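Local coordinates for Slr1438 protein (Synechocystis sp., PDB 3K25) that is of unknown function but belongs to the aldose 1-epimerase family, so it probably binds a carbohydrate and may act as an isomerase, at residues Leu177-Asn182 with His193-Gln198; Pro204-Ala209 with Leu240-Val245. All blocks are in the same frame, centred on the assembly; numbering follows the deposited sequence.

Interaction 1: residues Leu177-Asn182 with His193-Gln198. With PO4 (phosphate ion), chain C.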
ATOM      1  N   LEU A 177      -9.659  16.915   5.789  1.00 55.16           N
ATOM      2  CA  LEU A 177      -9.932  15.661   5.083  1.00 48.76           C
ATOM      3  C   LEU A 177     -10.943  15.790   3.943  1.00 46.82           C
ATOM      4  O   LEU A 177     -11.730  16.732   3.883  1.00 51.02           O
ATOM      5  CB  LEU A 177     -10.413  14.580   6.059  1.00 47.02           C
ATOM      6  CG  LEU A 177      -9.327  13.869   6.869  1.00 47.78           C
ATOM      7  CD1 LEU A 177      -9.933  12.688   7.632  1.00 47.62           C
ATOM      8  CD2 LEU A 177      -8.232  13.384   5.924  1.00 41.90           C
ATOM      9  N   ALA A 178     -10.912  14.818   3.040  1.00 52.16           N
ATOM     10  CA  ALA A 178     -11.802  14.805   1.896  1.00 48.47           C
ATOM     11  C   ALA A 178     -11.956  13.374   1.410  1.00 41.96           C
ATOM     12  O   ALA A 178     -11.371  12.972   0.400  1.00 38.73           O
ATOM     13  CB  ALA A 178     -11.244  15.688   0.787  1.00 47.75           C
ATOM     14  N   ILE A 179     -12.744  12.612   2.155  1.00 52.62           N
ATOM     15  CA  ILE A 179     -13.024  11.221   1.840  1.00 47.36           C
ATOM     16  C   ILE A 179     -14.450  11.167   1.280  1.00 45.90           C
ATOM     17  O   ILE A 179     -15.383  11.649   1.910  1.00 47.70           O
ATOM     18  CB  ILE A 179     -12.921  10.380   3.109  1.00 48.03           C
ATOM     19  CG1 ILE A 179     -11.556  10.639   3.765  1.00 49.42           C
ATOM     20  CG2 ILE A 179     -13.135   8.910   2.781  1.00 44.13           C
ATOM     21  CD1 ILE A 179     -11.410  10.072   5.174  1.00 49.81           C
ATOM     22  N   PRO A 180     -14.627  10.580   0.083  1.00 43.28           N
ATOM     23  CA  PRO A 180     -15.924  10.454  -0.598  1.00 41.23           C
ATOM     24  C   PRO A 180     -16.819   9.322  -0.111  1.00 40.73           C
ATOM     25  O   PRO A 180     -17.103   8.373  -0.841  1.00 37.72           O
ATOM     26  CB  PRO A 180     -15.523  10.279  -2.051  1.00 37.82           C
ATOM     27  CG  PRO A 180     -14.294   9.414  -1.919  1.00 36.03           C
ATOM     28  CD  PRO A 180     -13.539  10.035  -0.751  1.00 38.27           C
ATOM     29  N   ALA A 181     -17.270   9.444   1.128  1.00 31.76           N
ATOM     30  CA  ALA A 181     -18.148   8.459   1.744  1.00 34.12           C
ATOM     31  C   ALA A 181     -19.109   9.157   2.694  1.00 39.87           C
ATOM     32  O   ALA A 181     -19.002  10.355   2.934  1.00 42.04           O
ATOM     33  CB  ALA A 181     -17.329   7.435   2.507  1.00 32.11           C
ATOM     34  N   ASN A 182     -20.044   8.398   3.247  1.00 29.14           N
ATOM     35  CA  ASN A 182     -21.009   8.955   4.177  1.00 38.33           C
ATOM     36  C   ASN A 182     -20.960   8.191   5.485  1.00 44.15           C
ATOM     37  O   ASN A 182     -21.515   8.625   6.491  1.00 48.21           O
ATOM     38  CB  ASN A 182     -22.417   8.886   3.579  1.00 34.69           C
ATOM     39  CG  ASN A 182     -22.605   9.850   2.414  1.00 31.95           C
ATOM     40  OD1 ASN A 182     -22.264  11.029   2.510  1.00 33.33           O
ATOM     41  ND2 ASN A 182     -23.160   9.354   1.315  1.00 28.53           N
ATOM     42  N   HIS A 193     -20.303   4.021  11.637  1.00 52.13           N
ATOM     43  CA  HIS A 193     -20.424   5.396  12.108  1.00 56.26           C
ATOM     44  C   HIS A 193     -20.646   6.345  10.943  1.00 52.70           C
ATOM     45  O   HIS A 193     -20.117   6.139   9.849  1.00 48.81           O
ATOM     46  CB  HIS A 193     -19.153   5.827  12.840  1.00 59.47           C
ATOM     47  CG  HIS A 193     -18.925   5.113  14.130  1.00 67.04           C
ATOM     48  ND1 HIS A 193     -19.718   5.311  15.239  1.00 72.72           N
ATOM     49  CD2 HIS A 193     -18.007   4.184  14.485  1.00 70.90           C
ATOM     50  CE1 HIS A 193     -19.299   4.534  16.222  1.00 77.92           C
ATOM     51  NE2 HIS A 193     -18.261   3.841  15.790  1.00 76.61           N
ATOM     52  N   GLY A 194     -21.418   7.396  11.188  1.00 43.78           N
ATOM     53  CA  GLY A 194     -21.672   8.359  10.141  1.00 40.09           C
ATOM     54  C   GLY A 194     -20.445   9.219   9.938  1.00 38.22           C
ATOM     55  O   GLY A 194     -19.696   9.488  10.880  1.00 40.73           O
ATOM     56  N   TYR A 195     -20.232   9.651   8.704  1.00 54.89           N
ATOM     57  CA  TYR A 195     -19.088  10.486   8.376  1.00 53.38           C
ATOM     58  C   TYR A 195     -19.605  11.809   7.827  1.00 55.53           C
ATOM     59  O   TYR A 195     -20.310  11.837   6.824  1.00 51.77           O
ATOM     60  CB  TYR A 195     -18.206   9.770   7.344  1.00 44.66           C
ATOM     61  CG  TYR A 195     -16.996  10.559   6.908  1.00 40.95           C
ATOM     62  CD1 TYR A 195     -15.999  10.909   7.816  1.00 42.99           C
ATOM     63  CD2 TYR A 195     -16.865  10.976   5.585  1.00 36.91           C
ATOM     64  CE1 TYR A 195     -14.902  11.658   7.422  1.00 42.15           C
ATOM     65  CE2 TYR A 195     -15.767  11.726   5.174  1.00 37.35           C
ATOM     66  CZ  TYR A 195     -14.791  12.066   6.098  1.00 38.79           C
ATOM     67  OH  TYR A 195     -13.721  12.822   5.680  1.00 39.64           O
ATOM     68  N   ASP A 196     -19.248  12.901   8.493  1.00 57.63           N
ATOM     69  CA  ASP A 196     -19.702  14.228   8.088  1.00 63.45           C
ATOM     70  C   ASP A 196     -18.728  14.971   7.190  1.00 62.98           C
ATOM     71  O   ASP A 196     -19.085  15.965   6.563  1.00 64.64           O
ATOM     72  CB  ASP A 196     -19.992  15.078   9.327  1.00 71.40           C
ATOM     73  CG  ASP A 196     -18.768  15.273  10.200  1.00 76.09           C
ATOM     74  OD1 ASP A 196     -18.903  15.899  11.269  1.00 83.91           O
ATOM     75  OD2 ASP A 196     -17.675  14.803   9.819  1.00 71.90           O
ATOM     76  N   GLY A 197     -17.493  14.496   7.128  1.00 75.41           N
ATOM     77  CA  GLY A 197     -16.512  15.160   6.293  1.00 76.53           C
ATOM     78  C   GLY A 197     -15.322  15.641   7.094  1.00 81.00           C
ATOM     79  O   GLY A 197     -14.496  16.414   6.602  1.00 81.94           O
ATOM     80  N   GLN A 198     -15.240  15.182   8.338  1.00 63.18           N
ATOM     81  CA  GLN A 198     -14.142  15.550   9.218  1.00 68.16           C
ATOM     82  C   GLN A 198     -14.004  14.515  10.322  1.00 69.30           C
ATOM     83  O   GLN A 198     -14.869  13.651  10.482  1.00 69.20           O
ATOM     84  CB  GLN A 198     -14.381  16.936   9.809  1.00 76.36           C
ATOM     85  CG  GLN A 198     -15.579  17.037  10.717  1.00 82.87           C
ATOM     86  CD  GLN A 198     -15.911  18.476  11.043  1.00 90.98           C
ATOM     87  OE1 GLN A 198     -16.672  18.759  11.969  1.00 97.15           O
ATOM     88  NE2 GLN A 198     -15.343  19.399  10.273  1.00 90.61           N
TER
HETATM   89  P   PO4 C 290     -22.888   7.587  14.616  1.00120.48           P
HETATM   90  O1  PO4 C 290     -23.443   8.963  14.539  1.00121.37           O
HETATM   91  O2  PO4 C 290     -23.730   6.669  13.804  1.00119.04           O
HETATM   92  O3  PO4 C 290     -21.500   7.584  14.088  1.00118.97           O
HETATM   93  O4  PO4 C 290     -22.877   7.133  16.032  1.00122.72           O

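Interaction 2: residues Pro204-Ala209 with Leu240-Val245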
ATOM      1  N   PRO A 204      -6.563   8.590  20.021  1.00 74.47           N
ATOM      2  CA  PRO A 204      -5.563   7.561  20.319  1.00 71.96           C
ATOM      3  C   PRO A 204      -5.306   6.621  19.148  1.00 64.46           C
ATOM      4  O   PRO A 204      -4.163   6.247  18.882  1.00 60.90           O
ATOM      5  CB  PRO A 204      -6.168   6.841  21.518  1.00 76.77           C
ATOM      6  CG  PRO A 204      -6.877   7.940  22.225  1.00 82.12           C
ATOM      7  CD  PRO A 204      -7.577   8.646  21.088  1.00 81.95           C
ATOM      8  N   GLU A 205      -6.371   6.239  18.452  1.00 61.07           N
ATOM      9  CA  GLU A 205      -6.244   5.346  17.308  1.00 53.45           C
ATOM     10  C   GLU A 205      -7.485   5.370  16.423  1.00 48.24           C
ATOM     11  O   GLU A 205      -8.606   5.225  16.900  1.00 52.10           O
ATOM     12  CB  GLU A 205      -5.969   3.919  17.781  1.00 56.59           C
ATOM     13  CG  GLU A 205      -6.000   2.882  16.668  1.00 65.29           C
ATOM     14  CD  GLU A 205      -5.550   1.507  17.134  1.00 67.96           C
ATOM     15  OE1 GLU A 205      -5.988   1.068  18.217  1.00 70.44           O
ATOM     16  OE2 GLU A 205      -4.766   0.856  16.418  1.00 67.59           O
ATOM     17  N   LEU A 206      -7.263   5.565  15.129  1.00 54.81           N
ATOM     18  CA  LEU A 206      -8.332   5.607  14.142  1.00 48.53           C
ATOM     19  C   LEU A 206      -8.063   4.543  13.070  1.00 38.68           C
ATOM     20  O   LEU A 206      -7.070   4.615  12.341  1.00 35.91           O
ATOM     21  CB  LEU A 206      -8.390   6.999  13.502  1.00 47.69           C
ATOM     22  CG  LEU A 206      -9.575   7.927  13.810  1.00 50.91           C
ATOM     23  CD1 LEU A 206      -9.724   8.111  15.304  1.00 57.89           C
ATOM     24  CD2 LEU A 206      -9.368   9.273  13.125  1.00 51.10           C
ATOM     25  N   ASP A 207      -8.933   3.543  12.985  1.00 47.89           N
ATOM     26  CA  ASP A 207      -8.766   2.480  12.000  1.00 40.16           C
ATOM     27  C   ASP A 207     -10.074   2.367  11.238  1.00 37.68           C
ATOM     28  O   ASP A 207     -10.843   1.431  11.446  1.00 38.30           O
ATOM     29  CB  ASP A 207      -8.445   1.154  12.701  1.00 41.39           C
ATOM     30  CG  ASP A 207      -7.962   0.079  11.738  1.00 37.45           C
ATOM     31  OD1 ASP A 207      -8.734  -0.348  10.849  1.00 36.62           O
ATOM     32  OD2 ASP A 207      -6.798  -0.345  11.865  1.00 38.74           O
ATOM     33  N   LEU A 208     -10.314   3.325  10.349  1.00 46.56           N
ATOM     34  CA  LEU A 208     -11.554   3.374   9.585  1.00 44.31           C
ATOM     35  C   LEU A 208     -11.525   2.795   8.164  1.00 39.98           C
ATOM     36  O   LEU A 208     -10.602   3.049   7.380  1.00 38.32           O
ATOM     37  CB  LEU A 208     -12.056   4.822   9.528  1.00 44.87           C
ATOM     38  CG  LEU A 208     -12.015   5.683  10.806  1.00 49.83           C
ATOM     39  CD1 LEU A 208     -12.240   4.825  12.053  1.00 49.89           C
ATOM     40  CD2 LEU A 208     -10.668   6.378  10.899  1.00 49.17           C
ATOM     41  N   ALA A 209     -12.562   2.025   7.838  1.00 39.65           N
ATOM     42  CA  ALA A 209     -12.692   1.421   6.518  1.00 33.63           C
ATOM     43  C   ALA A 209     -13.947   1.941   5.806  1.00 34.20           C
ATOM     44  O   ALA A 209     -15.069   1.534   6.130  1.00 37.22           O
ATOM     45  CB  ALA A 209     -12.751  -0.097   6.638  1.00 28.36           C
ATOM     46  N   LEU A 240     -11.676   2.543   0.869  1.00 24.75           N
ATOM     47  CA  LEU A 240     -10.690   3.481   1.365  1.00 27.28           C
ATOM     48  C   LEU A 240     -10.494   3.261   2.857  1.00 31.03           C
ATOM     49  O   LEU A 240     -11.455   3.301   3.635  1.00 33.65           O
ATOM     50  CB  LEU A 240     -11.165   4.900   1.099  1.00 29.36           C
ATOM     51  CG  LEU A 240     -10.186   5.877   0.450  1.00 29.39           C
ATOM     52  CD1 LEU A 240      -9.101   5.166  -0.367  1.00 26.36           C
ATOM     53  CD2 LEU A 240     -11.021   6.804  -0.439  1.00 28.23           C
ATOM     54  N   VAL A 241      -9.244   3.017   3.251  1.00 26.29           N
ATOM     55  CA  VAL A 241      -8.915   2.778   4.650  1.00 30.82           C
ATOM     56  C   VAL A 241      -8.077   3.917   5.240  1.00 33.52           C
ATOM     57  O   VAL A 241      -7.215   4.486   4.564  1.00 32.53           O
ATOM     58  CB  VAL A 241      -8.140   1.437   4.812  1.00 28.57           C
ATOM     59  CG1 VAL A 241      -7.599   1.306   6.236  1.00 33.28           C
ATOM     60  CG2 VAL A 241      -9.055   0.255   4.483  1.00 28.13           C
ATOM     61  N   LEU A 242      -8.342   4.255   6.501  1.00 25.34           N
ATOM     62  CA  LEU A 242      -7.591   5.314   7.167  1.00 30.25           C
ATOM     63  C   LEU A 242      -7.013   4.798   8.485  1.00 33.67           C
ATOM     64  O   LEU A 242      -7.752   4.409   9.376  1.00 35.74           O
ATOM     65  CB  LEU A 242      -8.490   6.520   7.401  1.00 33.54           C
ATOM     66  CG  LEU A 242      -7.713   7.743   7.872  1.00 39.49           C
ATOM     67  CD1 LEU A 242      -8.310   9.001   7.259  1.00 41.46           C
ATOM     68  CD2 LEU A 242      -7.716   7.784   9.397  1.00 45.73           C
ATOM     69  N   TRP A 243      -5.684   4.796   8.588  1.00 38.93           N
ATOM     70  CA  TRP A 243      -4.950   4.296   9.758  1.00 44.50           C
ATOM     71  C   TRP A 243      -4.115   5.413  10.378  1.00 48.79           C
ATOM     72  O   TRP A 243      -3.471   6.190   9.672  1.00 46.68           O
ATOM     73  CB  TRP A 243      -4.041   3.148   9.296  1.00 43.41           C
ATOM     74  CG  TRP A 243      -3.053   2.525  10.295  1.00 49.49           C
ATOM     75  CD1 TRP A 243      -1.771   2.082  10.014  1.00 47.61           C
ATOM     76  CD2 TRP A 243      -3.305   2.143  11.650  1.00 54.53           C
ATOM     77  NE1 TRP A 243      -1.229   1.446  11.104  1.00 48.79           N
ATOM     78  CE2 TRP A 243      -2.147   1.468  12.122  1.00 55.62           C
ATOM     79  CE3 TRP A 243      -4.395   2.296  12.510  1.00 60.56           C
ATOM     80  CZ2 TRP A 243      -2.056   0.952  13.411  1.00 60.43           C
ATOM     81  CZ3 TRP A 243      -4.303   1.779  13.793  1.00 66.89           C
ATOM     82  CH2 TRP A 243      -3.139   1.115  14.230  1.00 65.71           C
ATOM     83  N   THR A 244      -4.126   5.495  11.701  1.00 50.81           N
ATOM     84  CA  THR A 244      -3.352   6.511  12.402  1.00 56.89           C
ATOM     85  C   THR A 244      -3.395   6.263  13.902  1.00 62.46           C
ATOM     86  O   THR A 244      -4.402   5.796  14.431  1.00 62.74           O
ATOM     87  CB  THR A 244      -3.881   7.933  12.097  1.00 59.81           C
ATOM     88  OG1 THR A 244      -3.156   8.890  12.879  1.00 66.55           O
ATOM     89  CG2 THR A 244      -5.359   8.038  12.417  1.00 64.59           C
ATOM     90  N   VAL A 245      -2.293   6.554  14.583  1.00 47.50           N
ATOM     91  CA  VAL A 245      -2.227   6.352  16.027  1.00 55.70           C
ATOM     92  C   VAL A 245      -1.535   7.505  16.743  1.00 63.78           C
ATOM     93  O   VAL A 245      -0.647   8.170  16.190  1.00 62.81           O
ATOM     94  CB  VAL A 245      -1.479   5.041  16.397  1.00 52.59           C
ATOM     95  CG1 VAL A 245      -2.090   3.861  15.661  1.00 47.21           C
ATOM     96  CG2 VAL A 245      -0.002   5.176  16.081  1.00 50.33           C
TER

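Interaction 1: residues Leu177-Asn182 with His193-Gln198
Y195 carries this contact. Its CG is anti to the backbone N (chi1 179°), which sends the ring across to 177-182. I179 crosses the ring at about a right angle. I179 CB lies 3.8 Å from Y195 CE2, and CG1 and CD1 lie against the hydroxyl. L177 reaches the same hydroxyl, with 3.8 Å between L177 CB and Y195 OH. Two backbone carbonyls line one ring edge near its plane: I179 O is 3.3 Å from Y195 CE2, and A181 O is 3.5 Å from Y195 CD2. One hydrogen bond joins the two backbones, from Y195 N to N182 O at 2.8 Å. The donor sits above the carbonyl plane.

Both segments leave short strands of the beta-sandwich aldose 1-epimerase fold, 176-178 and 192-194, and run on into loops and turns that pack on each other. P180 centres an inverse gamma turn between I179 and A181. D196 OD2 accepts from Q198 N at 2.9 Å, an Asx turn. This turn brings G197 N over the centre of one Y195 ring face. F210 meets the Y195 ring edge-to-face. On the exposed side, H193 ND1 and G194 N both donate to O3 of a phosphate, probably from the crystallisation liquor.

Interaction 2: residues Pro204-Ala209 with Leu240-Val245
Segments 205-209 and 240-245 run antiparallel; their axes approach to 4.7 Å and their directions differ by 177°. L206 with T244 and L208 with L242 are the hydrogen-bonded pairs. E205 with V245, D207 with W243 and A209 with V241 are non-hydrogen-bonded pairs. The L208-L242 rung is two-way: L242 N gives to L208 O at 2.7 Å, and L208 N gives to L242 O at 2.9 Å. Both donors lie in the carbonyl planes. The L206-T244 rung is uneven. L206 N meets T244 O almost straight (172° at the hydrogen), while the return bond from T244 N is weak.

The tightly packed face holds L206, L208, L242 and T244, all buried. L208 and L242 lie side by side and point the same way, with 3.6 Å between L208 CD2 and L242 CD2. Beside them T244 CG2 takes the crowded position between its backbone N and carbonyl carbon, and lies against L206 CB. This leaves T244 OG1 anti to the backbone N, where it bonds to K172 NZ.

The other face is more open at its V245 end, where E205, D207, W243 and V245 are partly exposed; A209 and V241, at the far end, are buried. E205 stretches out, its CG anti to the backbone N, and E205 CG packs beside the indole, 3.5 Å from W243 CZ3. D207 OD2 approaches the same ring obliquely, 3.6 Å from W243 CE3.

This is an inner pair of the antiparallel beta sandwich of the galactose mutarotase-like (aldose 1-epimerase) fold. Strand 183-186 flanks 205-210, and L208 packs on Y184 and D186. Strand 250-256 flanks 239-245, where V241 touches W256 and W243 touches C252.

Overall arrangement
Interaction 2 is an inner strand pair, about 14 Å from the centre of the chain. Interaction 1 lies nearer the surface, about 21 Å out, where two short strands give way to turns. Their centres are about 13 Å apart. L242 of interaction 2 receives L177 and I179 of interaction 1: L242 CD1 is 3.9 Å from I179 CD1. L240 likewise packs on P180. Strand 192-194 shares its sheet with interaction 2, while strand 176-178 edges the second sheet, so interaction 1 bridges the two. In 204-209 with 240-245, repeated backbone bonds and buried aliphatic groups dominate. In 177-182 with 193-198, one aromatic side chain and one backbone bond do most of the joining.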